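Local coordinates for carboxylesterase (Ferroplasma acidiphilum, PDB 3WJ2) that hydrolyses carboxylic esters as an alpha/beta-hydrolase carboxylesterase from an acid-loving archaeon, and is adapted to low pH, at the interface of chains A and B. Numbering follows the deposited sequence. Chains: chain A/B, Carboxylesterase.

The interface of chains A and B. Residues chain A 247, 273-277, 296; chain B 247, 258, 273-277.
Edge strands 271-276 of the two chains pair antiparallel about a two-fold axis, so the central beta-sheets of two alpha/beta-hydrolase subunits join. The axis passes between A:Arg275 and B:Arg275. Their backbones bond to each other both ways, with A:Arg275 N to B:Arg275 O at 2.9 Å and each donor in the carbonyl plane. Toward the ends, A:Ile277 N bonds B:Gly273 O at 2.8 Å, nearly straight (174° at H), but from above the carbonyl plane. The twin bond repeats this.

The tight part lies on one face of this pairing. Here A:Ile277 lays CG1 and CD1 over B:Gly273, with A:Ile277 CD1 3.7 Å from B:Gly273 C. Its CD1 also meets the aliphatic CG of B:Glu258 at 3.8 Å, the two side chains crossing near a right angle. On the same face the two arginines run side by side, CG anti to the backbone N and the chain bent at chi3 (-71° in both). The guanidinium planes of A:Arg275 and B:Arg275 stack 18° apart, offset. A:Arg275 CZ lies 3.8 Å from B:Arg275 CZ. B:Arg275 grips B:Glu258 side-on in a salt bridge, NE to the syn lone pair of OE2 (2.8 Å) and NH2 to that of OE1. B:Thr247 OG1 holds the anti lone pair of OE2. This carboxylate probably offsets the repulsion between the stacked cations. An alanine in place of B:Arg275 would remove the stack and the salt bridge, and is likely to leave the B:Glu258 carboxylate less firmly fixed.

The opposite face is looser. A:Ile274 and B:Ile274 cross obliquely in light contact, with A:Ile274 CD1 4.1 Å from B:Ile274 CG2. CG1 of each takes the crowded position between backbone N and carbonyl carbon.

The periphery is watered. Water 1 links B:Gly273 N to A:Ile277 O, and water 2 links A:Gly273 N to B:Ile277 O. Water 3 joins A:Arg275 NH1 to B:Glu258 OE1, 2.9 Å from the latter. The site ties two subunits into a continuous sheet, plausibly supporting a dimer.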
loop_
_atom_site.group_PDB
_atom_site.type_symbol
_atom_site.label_atom_id
_atom_site.label_comp_id
_atom_site.label_asym_id
_atom_site.label_seq_id
_atom_site.Cartn_x
_atom_site.Cartn_y
_atom_site.Cartn_z
ATOM N N THR A 247 -13.416 1.136 8.543
ATOM C CA THR A 247 -12.899 0.102 7.587
ATOM C C THR A 247 -12.051 -0.868 8.358
ATOM O O THR A 247 -11.609 -0.632 9.455
ATOM C CB THR A 247 -12.053 0.689 6.421
ATOM O OG1 THR A 247 -10.788 1.152 6.925
ATOM C CG2 THR A 247 -12.855 1.973 5.862
ATOM N N GLY A 273 -12.835 8.964 9.448
ATOM C CA GLY A 273 -12.647 7.574 8.967
ATOM C C GLY A 273 -11.513 6.938 9.723
ATOM O O GLY A 273 -10.406 7.520 9.914
ATOM N N ILE A 274 -11.788 5.690 10.214
ATOM C CA ILE A 274 -10.748 4.900 10.877
ATOM C C ILE A 274 -10.640 3.547 10.285
ATOM O O ILE A 274 -11.698 2.980 10.001
ATOM C CB ILE A 274 -10.940 4.772 12.417
ATOM C CG1 ILE A 274 -12.342 4.322 12.664
ATOM C CG2 ILE A 274 -10.652 6.154 13.055
ATOM C CD1 ILE A 274 -12.551 3.904 14.228
ATOM N N ARG A 275 -9.413 3.123 10.056
ATOM C CA ARG A 275 -9.124 1.716 9.612
ATOM C C ARG A 275 -8.702 0.940 10.844
ATOM O O ARG A 275 -7.751 1.300 11.508
ATOM C CB ARG A 275 -7.959 1.718 8.588
ATOM C CG ARG A 275 -7.570 0.251 8.160
ATOM C CD ARG A 275 -6.226 0.213 7.500
ATOM N NE ARG A 275 -6.301 0.829 6.155
ATOM C CZ ARG A 275 -5.380 0.539 5.222
ATOM N NH1 ARG A 275 -4.253 -0.113 5.546
ATOM N NH2 ARG A 275 -5.522 0.982 4.008
ATOM N N GLY A 276 -9.380 -0.169 11.072
ATOM C CA GLY A 276 -8.990 -1.050 12.230
ATOM C C GLY A 276 -7.844 -1.971 11.867
ATOM O O GLY A 276 -7.981 -2.757 10.933
ATOM N N ILE A 277 -6.765 -1.849 12.564
ATOM C CA ILE A 277 -5.482 -2.542 12.236
ATOM C C ILE A 277 -5.709 -4.039 12.639
ATOM O O ILE A 277 -6.098 -4.328 13.756
ATOM C CB ILE A 277 -4.299 -1.887 12.966
ATOM C CG1 ILE A 277 -4.077 -0.503 12.319
ATOM C CG2 ILE A 277 -3.057 -2.796 12.725
ATOM C CD1 ILE A 277 -3.169 0.430 13.103
ATOM N N ILE A 296 -13.211 -0.954 19.030
ATOM C CA ILE A 296 -13.610 -0.110 17.906
ATOM C C ILE A 296 -15.073 0.246 17.903
ATOM O O ILE A 296 -15.414 1.415 17.668
ATOM C CB ILE A 296 -13.118 -0.737 16.550
ATOM C CG1 ILE A 296 -11.609 -0.628 16.508
ATOM C CG2 ILE A 296 -13.771 -0.010 15.299
ATOM C CD1 ILE A 296 -10.979 -1.561 15.366
ATOM N N THR B 247 -2.575 5.664 14.620
ATOM C CA THR B 247 -1.665 6.050 13.545
ATOM C C THR B 247 -2.370 6.986 12.587
ATOM O O THR B 247 -3.585 7.112 12.670
ATOM C CB THR B 247 -1.131 4.833 12.772
ATOM O OG1 THR B 247 -2.163 4.331 11.914
ATOM C CG2 THR B 247 -0.760 3.722 13.788
ATOM N N GLU B 258 2.180 0.591 13.007
ATOM C CA GLU B 258 1.206 -0.441 12.679
ATOM C C GLU B 258 1.930 -1.819 12.890
ATOM O O GLU B 258 1.292 -2.729 13.406
ATOM C CB GLU B 258 0.688 -0.271 11.214
ATOM C CG GLU B 258 -0.042 1.159 11.132
ATOM C CD GLU B 258 -0.908 1.436 9.897
ATOM O OE1 GLU B 258 -0.768 0.644 8.941
ATOM O OE2 GLU B 258 -1.682 2.395 9.907
ATOM N N GLY B 273 -5.694 -1.044 17.430
ATOM C CA GLY B 273 -4.942 -0.010 16.640
ATOM C C GLY B 273 -5.895 0.532 15.569
ATOM O O GLY B 273 -6.647 -0.190 14.857
ATOM N N ILE B 274 -5.882 1.886 15.434
ATOM C CA ILE B 274 -6.699 2.528 14.389
ATOM C C ILE B 274 -5.833 3.500 13.607
ATOM O O ILE B 274 -4.977 4.150 14.188
ATOM C CB ILE B 274 -7.947 3.301 14.953
ATOM C CG1 ILE B 274 -7.468 4.189 16.077
ATOM C CG2 ILE B 274 -9.004 2.300 15.427
ATOM C CD1 ILE B 274 -8.659 5.225 16.594
ATOM N N ARG B 275 -6.020 3.484 12.275
ATOM C CA ARG B 275 -5.315 4.445 11.400
ATOM C C ARG B 275 -6.363 5.469 11.069
ATOM O O ARG B 275 -7.433 5.167 10.569
ATOM C CB ARG B 275 -4.917 3.687 10.105
ATOM C CG ARG B 275 -4.343 4.741 9.102
ATOM C CD ARG B 275 -4.189 4.123 7.639
ATOM N NE ARG B 275 -3.130 3.175 7.591
ATOM C CZ ARG B 275 -2.583 2.724 6.436
ATOM N NH1 ARG B 275 -3.167 3.201 5.280
ATOM N NH2 ARG B 275 -1.575 1.854 6.447
ATOM N N GLY B 276 -6.009 6.747 11.278
ATOM C CA GLY B 276 -6.924 7.812 10.898
ATOM C C GLY B 276 -6.786 8.158 9.422
ATOM O O GLY B 276 -5.719 8.570 8.961
ATOM N N ILE B 277 -7.905 8.016 8.740
ATOM C CA ILE B 277 -7.906 8.191 7.266
ATOM C C ILE B 277 -7.772 9.691 6.975
ATOM O O ILE B 277 -8.512 10.518 7.557
ATOM C CB ILE B 277 -9.184 7.580 6.705
ATOM C CG1 ILE B 277 -9.067 6.018 6.843
ATOM C CG2 ILE B 277 -9.206 7.960 5.171
ATOM C CD1 ILE B 277 -10.408 5.232 6.714
HETATM O O HOH W 1 -6.964 -3.280 16.230
HETATM O O HOH W 2 -10.689 10.783 9.293
HETATM O O HOH W 3 -3.060 -0.917 8.095
#